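Local coordinates for macrolide export ATP-binding/permease protein MacB (PDB 3FTJ) that probably exports macrolides as the non-canonical ABC transporter of the tripartite MacAB-TdeA efflux system, here represented by its periplasmic region alone, at residues K3-G12 with N210-E219; Q105-K114 with R133-Q144. All coordinates share one frame; numbering follows the deposited sequence.

The periplasmic region of MacB shows how one chain can be held both by pairing within a sheet and by bringing its two ends together. Contact 1 joins the loop 3-12 to helix 211-219, near the two termini and at the surface; its centre lies about 20 Å from the centre of the chain. Contact 2 pairs strands 106-110 and 133-141 inside a mixed sheet and lies deeper, its centre about 14 Å from that of the chain. Along the sequence, contact 2 is nested within the loop that contact 1 closes. The two do not touch: their centres are about 31 Å apart and their nearest atoms about 10 Å.

Contact 1. Residues K3-G12 with N210-E219; sequences KILENIRGIG and NSDTIKQTIE
The two ends of the periplasmic region meet where the N-terminal loop, through Gly12, docks on Ser211 at the start of helix 211-219. Gly12 O accepts a hydrogen bond from Ser211 N (2.8 Å), fairly straight at 158°. A water accepts from Asp212 N and gives a weak bond to the same Gly12 oxygen, so this carbonyl serves two consecutive residues at the opening of the helix. Asn210 is the N-cap: its OD1 takes the N-H of Thr213 (3.0 Å), while its ND2 is bonded to Glu190, which anchors the capping amide from outside.

Further along the helix, the loop lays isoleucines along one stripe of its surface. Ile11 CG2 meets the end of Ile214 at CD1 (3.6 Å), the two side chains crossing at about a right angle. Lys215 lends its aliphatic stem: with CG anti to the backbone N (chi1 -175°), that carbon sits 3.6 Å from Ile4 CD1, and Ile4 CG2 rests on it too. Ile8 CD1 reaches Lys215 CB one carbon nearer the helix backbone (4.0 Å). A turn further along, Lys3, bent at chi2, brings its CE across Ile218 CD1 (3.8 Å).

Within the loop, a type II turn from Ile8 to Ile11, closed by Ile11 N to Ile8 O (2.7 Å), places Gly10 at the position where a positive phi is needed. The whole is an N-capped C-terminal helix packed against the N-terminal loop by one direct backbone hydrogen bond and a row of aliphatic contacts, at the surface where the terminal regions of this periplasmic domain meet.

Contact 2. Residues Q105-K114 with R133-Q144; sequences QVVVLDESAK and RPFRVIGVVSDQ
Gln105 grips the start of the partner strand before regular pairing begins. Its NE2 donates to Pro134 O over only 2.6 Å, and the bond lies in the carbonyl plane as well as close to the plane of the Gln105 amide. The same amide stands nearly upright to the Arg133 guanidinium (planes 81° apart), whose NH1 sends a weak bond to OE1.

From here the strands run parallel. Arg136 N binds Gln105 O, Val107 N binds Arg136 O, and Ile138 N meets Val107 O at 2.9 Å, almost straight at 170°. The next donor, Leu109 N, donates to Gly139 O (2.9 Å) and not to the carbonyl of residue 138, so strand 133-141 carries one extra residue, a beta bulge. Val141 N to Leu109 O (2.8 Å) resumes the alternation.

The bulge shapes the side-chain layers. Ile138 CG2 presses on Val106 CG1 (3.6 Å), and its CG1 branch leans on Val108. Val106 CG1 also packs against one face of the Arg136 guanidinium, 3.7 Å from NH2. On the other side of the sheet, Val137 bridges two neighbours: CG2, anti to the carbonyl carbon, reaches Val107 CG1, while CG1, anti to the backbone N (chi1 -179°), reaches Leu109 CG (3.8 Å). Asp110 is the N-cap of helix 111-118, although the placing of its OD2 is less sure; Ser112 N, besides this cap, makes a weak bond to Asp143 OD2.

Second-shell residues fix this pair between others. Val108 and Asp110 bond through their backbones to Tyr157 and Asn155, Phe135 bonds likewise to Val128, and Leu95 touches Val106 and Val108. Parallel strands with a bulge, flanked by antiparallel neighbours, are part of the mixed sheet of the MacB-like periplasmic core domain.

Contact 1. Residues K3-G12 with N210-E219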
loop_
_atom_site.group_PDB
_atom_site.type_symbol
_atom_site.label_atom_id
_atom_site.label_comp_id
_atom_site.label_asym_id
_atom_site.label_seq_id
_atom_site.Cartn_x
_atom_site.Cartn_y
_atom_site.Cartn_z
ATOM N N LYS A 3 -6.264 26.376 -9.059
ATOM C CA LYS A 3 -6.827 25.100 -8.622
ATOM C C LYS A 3 -5.823 23.958 -8.769
ATOM O O LYS A 3 -5.422 23.346 -7.780
ATOM C CB LYS A 3 -8.107 24.779 -9.394
ATOM C CG LYS A 3 -9.094 23.899 -8.628
ATOM C CD LYS A 3 -8.491 22.550 -8.259
ATOM C CE LYS A 3 -9.476 21.706 -7.467
ATOM N NZ LYS A 3 -8.861 20.444 -6.962
ATOM N N ILE A 4 -5.433 23.664 -10.006
ATOM C CA ILE A 4 -4.448 22.620 -10.263
ATOM C C ILE A 4 -3.108 23.027 -9.657
ATOM O O ILE A 4 -2.402 22.213 -9.058
ATOM C CB ILE A 4 -4.282 22.369 -11.769
ATOM C CG1 ILE A 4 -5.643 22.178 -12.434
ATOM C CG2 ILE A 4 -3.431 21.147 -12.013
ATOM C CD1 ILE A 4 -5.550 21.760 -13.886
ATOM N N LEU A 5 -2.776 24.303 -9.822
ATOM C CA LEU A 5 -1.625 24.910 -9.177
ATOM C C LEU A 5 -1.801 24.752 -7.672
ATOM O O LEU A 5 -2.858 24.320 -7.213
ATOM C CB LEU A 5 -1.588 26.401 -9.528
ATOM C CG LEU A 5 -0.284 27.128 -9.876
ATOM C CD1 LEU A 5 -0.595 28.573 -10.246
ATOM C CD2 LEU A 5 0.738 27.067 -8.748
ATOM N N GLU A 6 -0.766 25.090 -6.909
ATOM C CA GLU A 6 -0.883 25.227 -5.455
ATOM C C GLU A 6 -1.625 24.081 -4.772
ATOM O O GLU A 6 -2.071 24.226 -3.634
ATOM C CB GLU A 6 -1.596 26.542 -5.111
ATOM C CG GLU A 6 -0.832 27.802 -5.481
ATOM C CD GLU A 6 0.352 28.055 -4.565
ATOM O OE1 GLU A 6 0.875 29.192 -4.571
ATOM O OE2 GLU A 6 0.757 27.121 -3.836
ATOM N N ASN A 7 -1.758 22.947 -5.451
ATOM C CA ASN A 7 -2.609 21.878 -4.941
ATOM C C ASN A 7 -2.070 20.464 -5.133
ATOM O O ASN A 7 -1.802 19.770 -4.150
ATOM C CB ASN A 7 -4.023 22.008 -5.510
ATOM C CG ASN A 7 -4.801 23.150 -4.875
ATOM O OD1 ASN A 7 -4.955 24.220 -5.464
ATOM N ND2 ASN A 7 -5.280 22.928 -3.654
ATOM N N ILE A 8 -1.911 20.029 -6.381
ATOM C CA ILE A 8 -1.391 18.688 -6.629
ATOM C C ILE A 8 -0.034 18.525 -5.965
ATOM O O ILE A 8 0.495 17.418 -5.875
ATOM C CB ILE A 8 -1.212 18.370 -8.121
ATOM C CG1 ILE A 8 -2.300 19.028 -8.964
ATOM C CG2 ILE A 8 -1.192 16.855 -8.334
ATOM C CD1 ILE A 8 -2.233 18.619 -10.418
ATOM N N ARG A 9 0.527 19.647 -5.520
ATOM C CA ARG A 9 1.779 19.665 -4.772
ATOM C C ARG A 9 1.986 18.429 -3.898
ATOM O O ARG A 9 1.352 18.285 -2.850
ATOM C CB ARG A 9 1.834 20.914 -3.891
ATOM C CG ARG A 9 2.315 22.159 -4.598
ATOM C CD ARG A 9 3.831 22.223 -4.588
ATOM N NE ARG A 9 4.324 23.541 -4.969
ATOM C CZ ARG A 9 4.219 24.622 -4.206
ATOM N NH1 ARG A 9 3.629 24.551 -3.019
ATOM N NH2 ARG A 9 4.697 25.778 -4.634
ATOM N N GLY A 10 2.878 17.544 -4.337
ATOM C CA GLY A 10 3.296 16.417 -3.526
ATOM C C GLY A 10 2.437 15.177 -3.666
ATOM O O GLY A 10 2.810 14.107 -3.178
ATOM N N ILE A 11 1.287 15.308 -4.321
ATOM C CA ILE A 11 0.406 14.161 -4.533
ATOM C C ILE A 11 0.604 13.544 -5.920
ATOM O O ILE A 11 0.239 14.137 -6.937
ATOM C CB ILE A 11 -1.093 14.517 -4.317
ATOM C CG1 ILE A 11 -1.328 15.082 -2.912
ATOM C CG2 ILE A 11 -1.973 13.292 -4.515
ATOM C CD1 ILE A 11 -1.253 16.592 -2.829
ATOM N N GLY A 12 1.194 12.354 -5.948
ATOM C CA GLY A 12 1.364 11.606 -7.179
ATOM C C GLY A 12 2.368 12.229 -8.127
ATOM O O GLY A 12 2.361 11.946 -9.329
ATOM N N ASN A 210 -1.787 8.954 -10.668
ATOM C CA ASN A 210 -0.696 9.864 -10.355
ATOM C C ASN A 210 -1.157 11.308 -10.488
ATOM O O ASN A 210 -2.344 11.570 -10.690
ATOM C CB ASN A 210 0.512 9.596 -11.257
ATOM C CG ASN A 210 0.149 9.570 -12.722
ATOM O OD1 ASN A 210 -0.845 10.161 -13.139
ATOM N ND2 ASN A 210 0.958 8.887 -13.519
ATOM N N SER A 211 -0.217 12.240 -10.380
ATOM C CA SER A 211 -0.521 13.660 -10.537
ATOM C C SER A 211 -1.273 13.926 -11.841
ATOM O O SER A 211 -2.303 14.599 -11.850
ATOM C CB SER A 211 0.764 14.483 -10.498
ATOM O OG SER A 211 0.470 15.864 -10.424
ATOM N N ASP A 212 -0.760 13.381 -12.939
ATOM C CA ASP A 212 -1.393 13.566 -14.241
ATOM C C ASP A 212 -2.856 13.117 -14.257
ATOM O O ASP A 212 -3.706 13.774 -14.862
ATOM C CB ASP A 212 -0.612 12.836 -15.334
ATOM C CG ASP A 212 -1.191 13.077 -16.715
ATOM O OD1 ASP A 212 -1.175 14.246 -17.169
ATOM O OD2 ASP A 212 -1.665 12.098 -17.342
ATOM N N THR A 213 -3.146 11.993 -13.601
ATOM C CA THR A 213 -4.515 11.488 -13.504
ATOM C C THR A 213 -5.434 12.460 -12.773
ATOM O O THR A 213 -6.527 12.759 -13.244
ATOM C CB THR A 213 -4.578 10.128 -12.782
ATOM O OG1 THR A 213 -4.037 9.110 -13.630
ATOM C CG2 THR A 213 -6.021 9.778 -12.443
ATOM N N ILE A 214 -4.989 12.950 -11.619
ATOM C CA ILE A 214 -5.768 13.930 -10.866
ATOM C C ILE A 214 -6.078 15.145 -11.733
ATOM O O ILE A 214 -7.229 15.557 -11.852
ATOM C CB ILE A 214 -5.037 14.394 -9.592
ATOM C CG1 ILE A 214 -4.874 13.235 -8.604
ATOM C CG2 ILE A 214 -5.789 15.547 -8.935
ATOM C CD1 ILE A 214 -4.075 13.616 -7.372
ATOM N N LYS A 215 -5.046 15.715 -12.346
ATOM C CA LYS A 215 -5.233 16.879 -13.207
ATOM C C LYS A 215 -6.223 16.589 -14.333
ATOM O O LYS A 215 -7.109 17.393 -14.620
ATOM C CB LYS A 215 -3.903 17.337 -13.801
ATOM C CG LYS A 215 -4.027 18.613 -14.611
ATOM C CD LYS A 215 -2.757 18.926 -15.380
ATOM C CE LYS A 215 -2.529 17.914 -16.488
ATOM N NZ LYS A 215 -1.814 18.512 -17.654
ATOM N N GLN A 216 -6.066 15.433 -14.968
ATOM C CA GLN A 216 -6.914 15.071 -16.093
ATOM C C GLN A 216 -8.363 14.908 -15.640
ATOM O O GLN A 216 -9.299 15.198 -16.386
ATOM C CB GLN A 216 -6.403 13.798 -16.767
ATOM C CG GLN A 216 -7.002 13.546 -18.133
ATOM C CD GLN A 216 -6.456 12.295 -18.786
ATOM O OE1 GLN A 216 -5.263 11.999 -18.688
ATOM N NE2 GLN A 216 -7.327 11.552 -19.464
ATOM N N THR A 217 -8.542 14.455 -14.406
ATOM C CA THR A 217 -9.876 14.331 -13.838
ATOM C C THR A 217 -10.499 15.707 -13.605
ATOM O O THR A 217 -11.673 15.921 -13.900
ATOM C CB THR A 217 -9.856 13.559 -12.507
ATOM O OG1 THR A 217 -9.468 12.202 -12.749
ATOM C CG2 THR A 217 -11.235 13.579 -11.866
ATOM N N ILE A 218 -9.713 16.640 -13.076
ATOM C CA ILE A 218 -10.233 17.968 -12.769
ATOM C C ILE A 218 -10.597 18.724 -14.044
ATOM O O ILE A 218 -11.610 19.415 -14.097
ATOM C CB ILE A 218 -9.249 18.799 -11.918
ATOM C CG1 ILE A 218 -8.876 18.034 -10.648
ATOM C CG2 ILE A 218 -9.865 20.136 -11.556
ATOM C CD1 ILE A 218 -8.113 18.850 -9.643
ATOM N N GLU A 219 -9.772 18.576 -15.075
ATOM C CA GLU A 219 -10.021 19.234 -16.348
ATOM C C GLU A 219 -11.307 18.728 -17.002
ATOM O O GLU A 219 -12.025 19.488 -17.652
ATOM C CB GLU A 219 -8.832 19.028 -17.286
ATOM C CG GLU A 219 -7.522 19.574 -16.736
ATOM C CD GLU A 219 -6.334 19.254 -17.628
ATOM O OE1 GLU A 219 -6.316 18.148 -18.217
ATOM O OE2 GLU A 219 -5.418 20.107 -17.733
HETATM O O HOH W 1 2.116 12.036 -12.772
#

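Contact 2. Residues Q105-K114 with R133-Q144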
loop_
_atom_site.group_PDB
_atom_site.type_symbol
_atom_site.label_atom_id
_atom_site.label_comp_id
_atom_site.label_asym_id
_atom_site.label_seq_id
_atom_site.Cartn_x
_atom_site.Cartn_y
_atom_site.Cartn_z
ATOM N N GLN A 105 5.427 -12.128 11.547
ATOM C CA GLN A 105 4.120 -11.665 11.999
ATOM C C GLN A 105 4.302 -10.473 12.920
ATOM O O GLN A 105 4.163 -10.568 14.142
ATOM C CB GLN A 105 3.348 -12.792 12.679
ATOM C CG GLN A 105 2.910 -13.861 11.690
ATOM C CD GLN A 105 2.519 -15.175 12.353
ATOM O OE1 GLN A 105 2.773 -16.243 11.812
ATOM N NE2 GLN A 105 1.903 -15.096 13.526
ATOM N N VAL A 106 4.666 -9.352 12.315
ATOM C CA VAL A 106 4.836 -8.110 13.047
ATOM C C VAL A 106 3.922 -7.079 12.428
ATOM O O VAL A 106 3.606 -7.151 11.241
ATOM C CB VAL A 106 6.301 -7.595 12.995
ATOM C CG1 VAL A 106 7.242 -8.556 13.740
ATOM C CG2 VAL A 106 6.750 -7.402 11.556
ATOM N N VAL A 107 3.492 -6.116 13.227
ATOM C CA VAL A 107 2.590 -5.111 12.714
ATOM C C VAL A 107 3.007 -3.715 13.141
ATOM O O VAL A 107 3.541 -3.512 14.238
ATOM C CB VAL A 107 1.118 -5.423 13.122
ATOM C CG1 VAL A 107 0.964 -5.457 14.626
ATOM C CG2 VAL A 107 0.184 -4.410 12.512
ATOM N N VAL A 108 2.789 -2.757 12.251
ATOM C CA VAL A 108 2.986 -1.353 12.577
ATOM C C VAL A 108 1.613 -0.689 12.682
ATOM O O VAL A 108 0.800 -0.789 11.767
ATOM C CB VAL A 108 3.871 -0.643 11.523
ATOM C CG1 VAL A 108 3.903 0.855 11.767
ATOM C CG2 VAL A 108 5.292 -1.226 11.538
ATOM N N LEU A 109 1.348 -0.024 13.804
ATOM C CA LEU A 109 0.045 0.585 14.031
ATOM C C LEU A 109 -0.070 2.013 13.504
ATOM O O LEU A 109 0.899 2.769 13.446
ATOM C CB LEU A 109 -0.318 0.564 15.514
ATOM C CG LEU A 109 -0.428 -0.802 16.183
ATOM C CD1 LEU A 109 -0.989 -0.623 17.586
ATOM C CD2 LEU A 109 -1.308 -1.725 15.368
ATOM N N ASP A 110 -1.288 2.350 13.115
ATOM C CA ASP A 110 -1.689 3.710 12.809
ATOM C C ASP A 110 -1.788 4.484 14.127
ATOM O O ASP A 110 -2.018 3.898 15.182
ATOM C CB ASP A 110 -3.064 3.639 12.144
ATOM C CG ASP A 110 -3.544 4.954 11.649
ATOM O OD1 ASP A 110 -3.684 5.100 10.414
ATOM O OD2 ASP A 110 -3.790 5.840 12.495
ATOM N N GLU A 111 -1.610 5.797 14.067
ATOM C CA GLU A 111 -1.744 6.642 15.246
ATOM C C GLU A 111 -3.093 6.400 15.914
ATOM O O GLU A 111 -3.177 6.130 17.118
ATOM C CB GLU A 111 -1.625 8.111 14.842
ATOM C CG GLU A 111 -1.277 9.050 15.966
ATOM C CD GLU A 111 0.212 9.097 16.232
ATOM O OE1 GLU A 111 0.830 8.012 16.312
ATOM O OE2 GLU A 111 0.763 10.216 16.367
ATOM N N SER A 112 -4.154 6.485 15.124
ATOM C CA SER A 112 -5.496 6.325 15.662
ATOM C C SER A 112 -5.805 4.875 16.043
ATOM O O SER A 112 -6.665 4.623 16.891
ATOM C CB SER A 112 -6.542 6.879 14.691
ATOM O OG SER A 112 -6.375 6.332 13.397
ATOM N N ALA A 113 -5.102 3.925 15.430
ATOM C CA ALA A 113 -5.250 2.522 15.806
ATOM C C ALA A 113 -4.659 2.306 17.198
ATOM O O ALA A 113 -5.280 1.669 18.056
ATOM C CB ALA A 113 -4.574 1.603 14.785
ATOM N N LYS A 114 -3.461 2.846 17.416
ATOM C CA LYS A 114 -2.807 2.781 18.718
ATOM C C LYS A 114 -3.732 3.331 19.805
ATOM O O LYS A 114 -3.933 2.703 20.843
ATOM C CB LYS A 114 -1.493 3.563 18.683
ATOM C CG LYS A 114 -0.595 3.360 19.892
ATOM C CD LYS A 114 -1.018 4.231 21.072
ATOM C CE LYS A 114 -0.277 3.823 22.341
ATOM N NZ LYS A 114 -0.513 4.759 23.486
ATOM N N ARG A 133 -4.931 -14.987 13.903
ATOM C CA ARG A 133 -3.486 -15.008 13.695
ATOM C C ARG A 133 -2.792 -13.913 14.513
ATOM O O ARG A 133 -3.093 -12.736 14.350
ATOM C CB ARG A 133 -3.177 -14.845 12.203
ATOM C CG ARG A 133 -1.719 -14.546 11.891
ATOM C CD ARG A 133 -0.918 -15.813 11.781
ATOM N NE ARG A 133 -1.483 -16.703 10.770
ATOM C CZ ARG A 133 -0.971 -17.886 10.454
ATOM N NH1 ARG A 133 0.123 -18.318 11.068
ATOM N NH2 ARG A 133 -1.543 -18.636 9.527
ATOM N N PRO A 134 -1.864 -14.301 15.404
ATOM C CA PRO A 134 -1.177 -13.338 16.271
ATOM C C PRO A 134 -0.046 -12.568 15.588
ATOM O O PRO A 134 0.805 -13.173 14.938
ATOM C CB PRO A 134 -0.616 -14.243 17.372
ATOM C CG PRO A 134 -0.261 -15.467 16.636
ATOM C CD PRO A 134 -1.510 -15.680 15.779
ATOM N N PHE A 135 -0.046 -11.249 15.758
ATOM C CA PHE A 135 1.012 -10.369 15.273
ATOM C C PHE A 135 1.567 -9.564 16.432
ATOM O O PHE A 135 0.811 -9.122 17.303
ATOM C CB PHE A 135 0.467 -9.373 14.249
ATOM C CG PHE A 135 0.115 -9.980 12.934
ATOM C CD1 PHE A 135 -1.092 -10.634 12.761
ATOM C CD2 PHE A 135 0.978 -9.878 11.857
ATOM C CE1 PHE A 135 -1.421 -11.197 11.541
ATOM C CE2 PHE A 135 0.645 -10.427 10.629
ATOM C CZ PHE A 135 -0.553 -11.091 10.473
ATOM N N ARG A 136 2.880 -9.351 16.427
ATOM C CA ARG A 136 3.521 -8.530 17.453
ATOM C C ARG A 136 3.692 -7.081 16.988
ATOM O O ARG A 136 4.228 -6.829 15.912
ATOM C CB ARG A 136 4.874 -9.133 17.846
ATOM C CG ARG A 136 5.702 -8.254 18.755
ATOM C CD ARG A 136 6.914 -9.014 19.287
ATOM N NE ARG A 136 7.730 -9.577 18.213
ATOM C CZ ARG A 136 8.689 -8.912 17.578
ATOM N NH1 ARG A 136 8.948 -7.653 17.908
ATOM N NH2 ARG A 136 9.392 -9.499 16.614
ATOM N N VAL A 137 3.216 -6.136 17.795
ATOM C CA VAL A 137 3.329 -4.715 17.482
ATOM C C VAL A 137 4.773 -4.221 17.629
ATOM O O VAL A 137 5.359 -4.303 18.711
ATOM C CB VAL A 137 2.403 -3.878 18.381
ATOM C CG1 VAL A 137 2.516 -2.399 18.028
ATOM C CG2 VAL A 137 0.967 -4.349 18.237
ATOM N N ILE A 138 5.349 -3.717 16.541
ATOM C CA ILE A 138 6.748 -3.302 16.573
ATOM C C ILE A 138 6.910 -1.783 16.494
ATOM O O ILE A 138 7.985 -1.252 16.779
ATOM C CB ILE A 138 7.593 -3.974 15.444
ATOM C CG1 ILE A 138 7.046 -3.620 14.057
ATOM C CG2 ILE A 138 7.650 -5.479 15.622
ATOM C CD1 ILE A 138 8.028 -3.924 12.923
ATOM N N GLY A 139 5.843 -1.081 16.125
ATOM C CA GLY A 139 5.933 0.354 15.958
ATOM C C GLY A 139 4.605 1.033 15.693
ATOM O O GLY A 139 3.556 0.379 15.616
ATOM N N VAL A 140 4.669 2.357 15.545
ATOM C CA VAL A 140 3.502 3.203 15.336
ATOM C C VAL A 140 3.872 4.331 14.384
ATOM O O VAL A 140 4.932 4.939 14.529
ATOM C CB VAL A 140 3.034 3.842 16.663
ATOM C CG1 VAL A 140 1.795 4.703 16.443
ATOM C CG2 VAL A 140 2.757 2.775 17.695
ATOM N N VAL A 141 3.007 4.608 13.413
ATOM C CA VAL A 141 3.228 5.709 12.479
ATOM C C VAL A 141 2.076 6.706 12.542
ATOM O O VAL A 141 1.002 6.395 13.060
ATOM C CB VAL A 141 3.358 5.215 11.024
ATOM C CG1 VAL A 141 4.654 4.438 10.829
ATOM C CG2 VAL A 141 2.150 4.367 10.635
ATOM N N SER A 142 2.300 7.910 12.027
ATOM C CA SER A 142 1.216 8.874 11.893
ATOM C C SER A 142 0.228 8.329 10.864
ATOM O O SER A 142 0.586 7.480 10.047
ATOM C CB SER A 142 1.758 10.223 11.442
ATOM O OG SER A 142 2.356 10.113 10.164
ATOM N N ASP A 143 -1.014 8.794 10.894
ATOM C CA ASP A 143 -2.017 8.229 9.994
ATOM C C ASP A 143 -2.222 8.997 8.690
ATOM O O ASP A 143 -1.663 10.074 8.490
ATOM C CB ASP A 143 -3.354 8.018 10.709
ATOM C CG ASP A 143 -3.598 9.023 11.799
ATOM O OD1 ASP A 143 -3.257 10.206 11.600
ATOM O OD2 ASP A 143 -4.134 8.625 12.854
ATOM N N GLN A 144 -3.029 8.416 7.807
ATOM C CA GLN A 144 -3.301 8.993 6.499
ATOM C C GLN A 144 -4.078 10.299 6.608
ATOM O O GLN A 144 -5.273 10.295 6.904
ATOM C CB GLN A 144 -4.074 7.998 5.633
ATOM C CG GLN A 144 -3.276 6.765 5.230
ATOM C CD GLN A 144 -2.046 7.108 4.407
ATOM O OE1 GLN A 144 -1.322 8.055 4.716
ATOM N NE2 GLN A 144 -1.799 6.334 3.357
#